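Packaging enzyme P4 (Pseudomonas phage phi13, PDB 4BLP) probably hydrolyses nucleoside triphosphates as a hexameric RecA-like helicase that drives RNA packaging into the viral capsid. Local coordinates at residues Val170-Gly175 with Ala198-Leu203; Leu203-Tyr208 with Leu249-Val254. All coordinates share one frame; numbering follows the deposited sequence.

Interaction 1 (Val170-Gly175 with Ala198-Leu203)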
ATOM      1  N   VAL D 170      -2.009  33.723  24.984  1.00 12.28           N
ATOM      2  CA  VAL D 170      -2.916  32.581  25.002  1.00 12.23           C
ATOM      3  C   VAL D 170      -2.209  31.380  24.412  1.00 13.24           C
ATOM      4  O   VAL D 170      -1.377  31.531  23.504  1.00 12.84           O
ATOM      5  CB  VAL D 170      -4.232  32.936  24.235  1.00 16.45           C
ATOM      6  CG1 VAL D 170      -3.944  33.274  22.771  1.00 17.08           C
ATOM      7  CG2 VAL D 170      -5.291  31.814  24.353  1.00 17.03           C
ATOM      8  N   THR D 171      -2.525  30.207  24.935  1.00 10.25           N
ATOM      9  CA  THR D 171      -2.004  28.938  24.413  1.00  9.38           C
ATOM     10  C   THR D 171      -3.156  28.087  23.942  1.00 12.02           C
ATOM     11  O   THR D 171      -4.097  27.832  24.697  1.00 12.14           O
ATOM     12  CB  THR D 171      -1.173  28.209  25.497  1.00 13.78           C
ATOM     13  OG1 THR D 171      -0.088  29.052  25.926  1.00 13.84           O
ATOM     14  CG2 THR D 171      -0.613  26.860  24.996  1.00 13.79           C
ATOM     15  N   ILE D 172      -3.069  27.619  22.700  1.00  9.53           N
ATOM     16  CA  ILE D 172      -4.052  26.686  22.162  1.00  8.39           C
ATOM     17  C   ILE D 172      -3.555  25.293  22.526  1.00 11.78           C
ATOM     18  O   ILE D 172      -2.383  24.989  22.295  1.00 13.55           O
ATOM     19  CB  ILE D 172      -4.233  26.865  20.654  1.00  9.61           C
ATOM     20  CG1 ILE D 172      -4.913  28.221  20.402  1.00  9.96           C
ATOM     21  CG2 ILE D 172      -5.084  25.688  20.051  1.00 10.09           C
ATOM     22  CD1 ILE D 172      -4.880  28.523  18.911  1.00 12.42           C
ATOM     23  N   ARG D 173      -4.430  24.475  23.113  1.00  9.37           N
ATOM     24  CA  ARG D 173      -4.028  23.133  23.557  1.00  8.88           C
ATOM     25  C   ARG D 173      -4.664  22.104  22.651  1.00  9.34           C
ATOM     26  O   ARG D 173      -5.894  22.031  22.564  1.00  9.04           O
ATOM     27  CB  ARG D 173      -4.430  22.958  25.045  1.00  8.53           C
ATOM     28  CG  ARG D 173      -3.513  23.847  25.937  1.00 13.37           C
ATOM     29  CD  ARG D 173      -2.230  23.105  26.350  1.00 12.75           C
ATOM     30  NE  ARG D 173      -2.622  22.029  27.259  1.00 12.06           N
ATOM     31  CZ  ARG D 173      -1.898  20.940  27.511  1.00 21.90           C
ATOM     32  NH1 ARG D 173      -0.693  20.788  26.965  1.00 18.35           N
ATOM     33  NH2 ARG D 173      -2.379  19.989  28.292  1.00 17.57           N
ATOM     34  N   TRP D 174      -3.823  21.380  21.899  1.00  7.75           N
ATOM     35  CA  TRP D 174      -4.283  20.416  20.899  1.00  7.49           C
ATOM     36  C   TRP D 174      -3.476  19.141  20.929  1.00  9.67           C
ATOM     37  O   TRP D 174      -2.232  19.188  20.819  1.00  9.25           O
ATOM     38  CB  TRP D 174      -4.161  21.055  19.489  1.00  6.85           C
ATOM     39  CG  TRP D 174      -4.691  20.180  18.369  1.00  7.73           C
ATOM     40  CD1 TRP D 174      -5.829  19.415  18.385  1.00  9.52           C
ATOM     41  CD2 TRP D 174      -4.087  19.981  17.075  1.00  8.20           C
ATOM     42  NE1 TRP D 174      -5.949  18.721  17.194  1.00  9.18           N
ATOM     43  CE2 TRP D 174      -4.892  19.049  16.375  1.00 10.48           C
ATOM     44  CE3 TRP D 174      -2.908  20.468  16.453  1.00  9.68           C
ATOM     45  CZ2 TRP D 174      -4.609  18.650  15.051  1.00  9.76           C
ATOM     46  CZ3 TRP D 174      -2.628  20.082  15.140  1.00 10.08           C
ATOM     47  CH2 TRP D 174      -3.461  19.171  14.456  1.00  9.91           C
ATOM     48  N   GLY D 175      -4.175  18.016  21.049  1.00  9.02           N
ATOM     49  CA  GLY D 175      -3.577  16.682  20.963  1.00  8.78           C
ATOM     50  C   GLY D 175      -2.592  16.338  22.067  1.00 10.15           C
ATOM     51  O   GLY D 175      -1.741  15.462  21.898  1.00  9.85           O
ATOM     52  N   ALA D 198      -8.419  27.607  12.866  1.00  8.13           N
ATOM     53  CA  ALA D 198      -9.363  28.721  12.905  1.00  8.60           C
ATOM     54  C   ALA D 198      -9.163  29.526  14.194  1.00 10.43           C
ATOM     55  O   ALA D 198      -9.076  30.763  14.145  1.00 10.38           O
ATOM     56  CB  ALA D 198     -10.803  28.193  12.805  1.00  9.10           C
ATOM     57  N   VAL D 199      -9.073  28.826  15.342  1.00  8.10           N
ATOM     58  CA  VAL D 199      -8.912  29.502  16.644  1.00  8.71           C
ATOM     59  C   VAL D 199      -7.579  30.278  16.645  1.00 10.24           C
ATOM     60  O   VAL D 199      -7.542  31.431  17.088  1.00  9.27           O
ATOM     61  CB  VAL D 199      -9.012  28.484  17.817  1.00  9.90           C
ATOM     62  CG1 VAL D 199      -8.579  29.096  19.146  1.00 10.58           C
ATOM     63  CG2 VAL D 199     -10.451  27.986  17.926  1.00  9.12           C
ATOM     64  N   ALA D 200      -6.508  29.647  16.150  1.00  8.39           N
ATOM     65  CA  ALA D 200      -5.193  30.315  16.062  1.00  8.44           C
ATOM     66  C   ALA D 200      -5.257  31.567  15.201  1.00  9.84           C
ATOM     67  O   ALA D 200      -4.753  32.630  15.613  1.00  9.29           O
ATOM     68  CB  ALA D 200      -4.147  29.341  15.497  1.00  8.17           C
ATOM     69  N   LEU D 201      -5.833  31.452  13.994  1.00  9.07           N
ATOM     70  CA  LEU D 201      -5.922  32.614  13.081  1.00  8.90           C
ATOM     71  C   LEU D 201      -6.794  33.715  13.678  1.00 10.85           C
ATOM     72  O   LEU D 201      -6.475  34.894  13.524  1.00 10.32           O
ATOM     73  CB  LEU D 201      -6.477  32.188  11.713  1.00  8.50           C
ATOM     74  CG  LEU D 201      -5.517  31.234  10.946  1.00  9.37           C
ATOM     75  CD1 LEU D 201      -6.169  30.776   9.628  1.00  9.93           C
ATOM     76  CD2 LEU D 201      -4.157  31.980  10.655  1.00  9.80           C
ATOM     77  N   LEU D 202      -7.902  33.345  14.344  1.00  9.46           N
ATOM     78  CA  LEU D 202      -8.767  34.364  14.973  1.00  8.73           C
ATOM     79  C   LEU D 202      -8.028  35.126  16.076  1.00 11.30           C
ATOM     80  O   LEU D 202      -8.057  36.371  16.104  1.00 11.61           O
ATOM     81  CB  LEU D 202     -10.045  33.707  15.525  1.00  8.51           C
ATOM     82  CG  LEU D 202     -11.087  33.364  14.452  1.00  9.33           C
ATOM     83  CD1 LEU D 202     -12.088  32.271  15.003  1.00  9.99           C
ATOM     84  CD2 LEU D 202     -11.845  34.614  14.047  1.00  9.24           C
ATOM     85  N   LEU D 203      -7.362  34.408  16.967  1.00  9.77           N
ATOM     86  CA  LEU D 203      -6.605  35.022  18.055  1.00  9.48           C
ATOM     87  C   LEU D 203      -5.464  35.892  17.523  1.00 11.60           C
ATOM     88  O   LEU D 203      -5.306  37.007  17.970  1.00 11.72           O
ATOM     89  CB  LEU D 203      -6.037  33.935  18.964  1.00  9.11           C
ATOM     90  CG  LEU D 203      -7.080  33.276  19.878  1.00 10.59           C
ATOM     91  CD1 LEU D 203      -6.536  31.989  20.401  1.00 11.51           C
ATOM     92  CD2 LEU D 203      -7.524  34.243  21.047  1.00 12.45           C
TER

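Interaction 2 (Leu203-Tyr208 with Leu249-Val254). With GOL (glycerol), chain J.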
ATOM      1  N   LEU D 203      -7.362  34.408  16.967  1.00  9.77           N
ATOM      2  CA  LEU D 203      -6.605  35.022  18.055  1.00  9.48           C
ATOM      3  C   LEU D 203      -5.464  35.892  17.523  1.00 11.60           C
ATOM      4  O   LEU D 203      -5.306  37.007  17.970  1.00 11.72           O
ATOM      5  CB  LEU D 203      -6.037  33.935  18.964  1.00  9.11           C
ATOM      6  CG  LEU D 203      -7.080  33.276  19.878  1.00 10.59           C
ATOM      7  CD1 LEU D 203      -6.536  31.989  20.401  1.00 11.51           C
ATOM      8  CD2 LEU D 203      -7.524  34.243  21.047  1.00 12.45           C
ATOM      9  N   ALA D 204      -4.695  35.402  16.544  1.00  9.66           N
ATOM     10  CA  ALA D 204      -3.580  36.188  15.994  1.00 10.10           C
ATOM     11  C   ALA D 204      -4.099  37.442  15.274  1.00 12.74           C
ATOM     12  O   ALA D 204      -3.521  38.535  15.416  1.00 12.80           O
ATOM     13  CB  ALA D 204      -2.753  35.313  15.052  1.00 10.66           C
ATOM     14  N   THR D 205      -5.216  37.310  14.534  1.00 10.11           N
ATOM     15  CA  THR D 205      -5.817  38.454  13.823  1.00  9.84           C
ATOM     16  C   THR D 205      -6.292  39.494  14.851  1.00 15.59           C
ATOM     17  O   THR D 205      -6.213  40.720  14.581  1.00 13.84           O
ATOM     18  CB  THR D 205      -6.949  37.967  12.891  1.00 12.35           C
ATOM     19  OG1 THR D 205      -6.361  37.088  11.909  1.00 12.21           O
ATOM     20  CG2 THR D 205      -7.659  39.114  12.136  1.00  9.97           C
ATOM     21  N   ALA D 206      -6.767  38.998  16.032  1.00 13.07           N
ATOM     22  CA  ALA D 206      -7.224  39.845  17.161  1.00 13.26           C
ATOM     23  C   ALA D 206      -6.067  40.358  18.017  1.00 17.90           C
ATOM     24  O   ALA D 206      -6.294  40.871  19.126  1.00 18.75           O
ATOM     25  CB  ALA D 206      -8.210  39.068  18.020  1.00 13.15           C
ATOM     26  N   ASP D 207      -4.835  40.230  17.504  1.00 14.67           N
ATOM     27  CA  ASP D 207      -3.585  40.760  18.074  1.00 15.57           C
ATOM     28  C   ASP D 207      -3.131  40.065  19.372  1.00 18.42           C
ATOM     29  O   ASP D 207      -2.441  40.683  20.192  1.00 18.18           O
ATOM     30  CB  ASP D 207      -3.667  42.298  18.315  1.00 19.76           C
ATOM     31  CG  ASP D 207      -2.306  42.987  18.341  1.00 38.47           C
ATOM     32  OD1 ASP D 207      -1.348  42.455  17.715  1.00 39.57           O
ATOM     33  OD2 ASP D 207      -2.180  44.022  19.030  1.00 46.74           O
ATOM     34  N   TYR D 208      -3.490  38.779  19.544  1.00 13.12           N
ATOM     35  CA  TYR D 208      -2.970  37.977  20.643  1.00 11.11           C
ATOM     36  C   TYR D 208      -1.662  37.336  20.219  1.00 13.42           C
ATOM     37  O   TYR D 208      -1.550  36.865  19.081  1.00 12.60           O
ATOM     38  CB  TYR D 208      -3.947  36.836  21.011  1.00 12.02           C
ATOM     39  CG  TYR D 208      -5.183  37.272  21.742  1.00 14.90           C
ATOM     40  CD1 TYR D 208      -6.270  37.807  21.057  1.00 17.09           C
ATOM     41  CD2 TYR D 208      -5.290  37.108  23.112  1.00 18.33           C
ATOM     42  CE1 TYR D 208      -7.410  38.242  21.735  1.00 20.16           C
ATOM     43  CE2 TYR D 208      -6.436  37.510  23.799  1.00 20.80           C
ATOM     44  CZ  TYR D 208      -7.479  38.109  23.108  1.00 22.93           C
ATOM     45  OH  TYR D 208      -8.625  38.478  23.776  1.00 23.41           O
ATOM     46  N   LEU D 249      -2.273  36.208   5.488  1.00 10.56           N
ATOM     47  CA  LEU D 249      -3.231  36.836   6.418  1.00 10.88           C
ATOM     48  C   LEU D 249      -2.549  37.861   7.356  1.00 14.84           C
ATOM     49  O   LEU D 249      -3.232  38.473   8.183  1.00 12.51           O
ATOM     50  CB  LEU D 249      -3.936  35.722   7.224  1.00 11.09           C
ATOM     51  CG  LEU D 249      -4.710  34.686   6.348  1.00 11.81           C
ATOM     52  CD1 LEU D 249      -5.213  33.537   7.183  1.00 12.94           C
ATOM     53  CD2 LEU D 249      -5.876  35.377   5.585  1.00 13.90           C
ATOM     54  N   GLY D 250      -1.238  38.043   7.191  1.00 10.86           N
ATOM     55  CA  GLY D 250      -0.448  39.006   7.965  1.00 12.23           C
ATOM     56  C   GLY D 250      -0.381  38.698   9.459  1.00 14.65           C
ATOM     57  O   GLY D 250      -0.278  39.607  10.281  1.00 14.50           O
ATOM     58  N   VAL D 251      -0.369  37.420   9.819  1.00 10.30           N
ATOM     59  CA  VAL D 251      -0.309  37.019  11.223  1.00  8.87           C
ATOM     60  C   VAL D 251       0.919  36.172  11.478  1.00 13.52           C
ATOM     61  O   VAL D 251       1.523  35.634  10.540  1.00 13.23           O
ATOM     62  CB  VAL D 251      -1.597  36.260  11.679  1.00 12.02           C
ATOM     63  CG1 VAL D 251      -2.835  37.159  11.553  1.00 12.02           C
ATOM     64  CG2 VAL D 251      -1.785  34.918  10.926  1.00 11.47           C
ATOM     65  N   LEU D 252       1.248  36.012  12.767  1.00  9.65           N
ATOM     66  CA  LEU D 252       2.324  35.117  13.181  1.00 10.68           C
ATOM     67  C   LEU D 252       1.758  34.106  14.163  1.00 11.89           C
ATOM     68  O   LEU D 252       1.143  34.505  15.169  1.00 11.27           O
ATOM     69  CB  LEU D 252       3.501  35.889  13.819  1.00 11.79           C
ATOM     70  CG  LEU D 252       4.597  34.996  14.421  1.00 15.41           C
ATOM     71  CD1 LEU D 252       5.365  34.257  13.315  1.00 14.97           C
ATOM     72  CD2 LEU D 252       5.619  35.861  15.190  1.00 16.83           C
ATOM     73  N   LEU D 253       1.930  32.818  13.872  1.00  8.81           N
ATOM     74  CA  LEU D 253       1.559  31.741  14.785  1.00  8.95           C
ATOM     75  C   LEU D 253       2.839  31.117  15.297  1.00 12.55           C
ATOM     76  O   LEU D 253       3.821  31.046  14.555  1.00 12.16           O
ATOM     77  CB  LEU D 253       0.688  30.633  14.118  1.00  9.18           C
ATOM     78  CG  LEU D 253      -0.683  31.083  13.616  1.00 11.66           C
ATOM     79  CD1 LEU D 253      -1.491  29.893  13.081  1.00 10.52           C
ATOM     80  CD2 LEU D 253      -1.444  31.842  14.679  1.00 15.94           C
ATOM     81  N   VAL D 254       2.827  30.669  16.555  1.00 10.63           N
ATOM     82  CA  VAL D 254       3.975  30.006  17.178  1.00  8.86           C
ATOM     83  C   VAL D 254       3.510  28.601  17.522  1.00 11.08           C
ATOM     84  O   VAL D 254       2.418  28.463  18.078  1.00  9.87           O
ATOM     85  CB  VAL D 254       4.508  30.757  18.413  1.00 11.50           C
ATOM     86  CG1 VAL D 254       5.704  29.999  19.021  1.00 11.49           C
ATOM     87  CG2 VAL D 254       4.907  32.195  18.030  1.00 11.61           C
TER
HETATM   88  C1  GOL J1307       0.263  39.424  17.935  1.00 28.28           C
HETATM   89  O1  GOL J1307       0.882  40.649  18.301  1.00 29.69           O
HETATM   90  C2  GOL J1307       0.536  39.153  16.475  1.00 25.47           C
HETATM   91  O2  GOL J1307       1.950  39.009  16.290  1.00 23.71           O
HETATM   92  C3  GOL J1307      -0.171  37.919  15.961  1.00 22.04           C
HETATM   93  O3  GOL J1307      -0.113  37.872  14.533  1.00 15.51           O
HETATM   94  O   HOH W   1      -5.668  38.277   9.469  1.00 17.47           O

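Interaction 1 (Val170-Gly175 with Ala198-Leu203)
Strand 170-173 and helix 193-205 pack against each other in the RecA-like P-loop NTPase core. Strand 170-173 lies in the mixed sheet beside strand 210-213. The helix lies against both strands, and its A200 touches I212 of the second. Over the two segments the axes run nearly antiparallel, at 170°, and come within 9.7 Å. The contact is entirely apolar and buried; no hydrogen bond crosses it.

V170 and I172 both point at the helix, while T171 between them points away. V170 meets L203 tip to tip, with CG1 of V170 3.7 Å from CD1 of L203. With chi1 at 61°, CG1 is the V170 branch nearer L203, while CG2 of V170 comes no closer than 4.1 Å to CD1 of L203. I172 reaches both V199 and L203 with its CG1; it lies aslant V199 and runs counter to L203. F99 of helix 95-101 touches both V199 and L203.

The tightest point is at A200. The I172 side chain is extended beyond CB (chi2 170°), and this brings its CD1 onto the helix backbone, 3.4 Å from CA of A200.

Interaction 2 (Leu203-Tyr208 with Leu249-Val254)
Segment 203-208 is the last turn of helix 193-205 and the turn after it. The helix ends in a Schellman motif: Y208 N bonds to L203 O, and D207 N bonds to A204 O. D207 has positive phi (69°) as the C-prime residue. The other segment also starts at a helix end, where G250 with positive phi closes a second Schellman motif. It then enters strand 252-257. The backbones come nearest at A204 and V251, whose CA atoms are 5.8 Å apart.

A204 carries the contact. Its CB points toward segment 249-254 and lies 3.7 Å from CB of V251. The same methyl lies 3.7 Å from CD2 of L253. In the RecA-like core this joins the C-terminal end of a helix packed on the sheet to the lead-in and first residues of parallel strand 252-257, next to strand 210-213. V210 of that neighbouring strand touches both A204 and L253.

T205 lies aslant V251, with OG1 of T205 3.5 Å from CG1 of V251. This hydroxyl is also hydrogen-bonded to L201 O, one turn back in the helix. A water donates to both T205 OG1 and L249 O, and so bridges the segments.

A glycerol, most likely a crystallisation additive, makes a second bridge. L252 N donates to its O3 at 2.9 Å, with a nearly straight angle of 166° at the hydrogen. Glycerol O1 donates to OD1 of D207, also at 2.9 Å. R209 NH1 is a further partner of the glycerol.

Overall arrangement
From the N terminus, the chain passes through strand 170-173, then helix 181-184 and strand 187-189, and enters helix 193-205. Interaction 1 closes this first loop, of 22 residues. The chain leaves the helix at 205, forms strand 210-213, and passes through helices 216-221 and 233-248 to strand 252-257. Interaction 2 closes this second loop, of 40 residues. The two loops follow in series, neither nested nor crossed, and meet at L203. Helix 193-205 thus spans two strands of the mixed sheet that flank strand 210-213. The contacts also touch directly, where A200 O meets CD2 of L253 and L201 packs on V251 and L249.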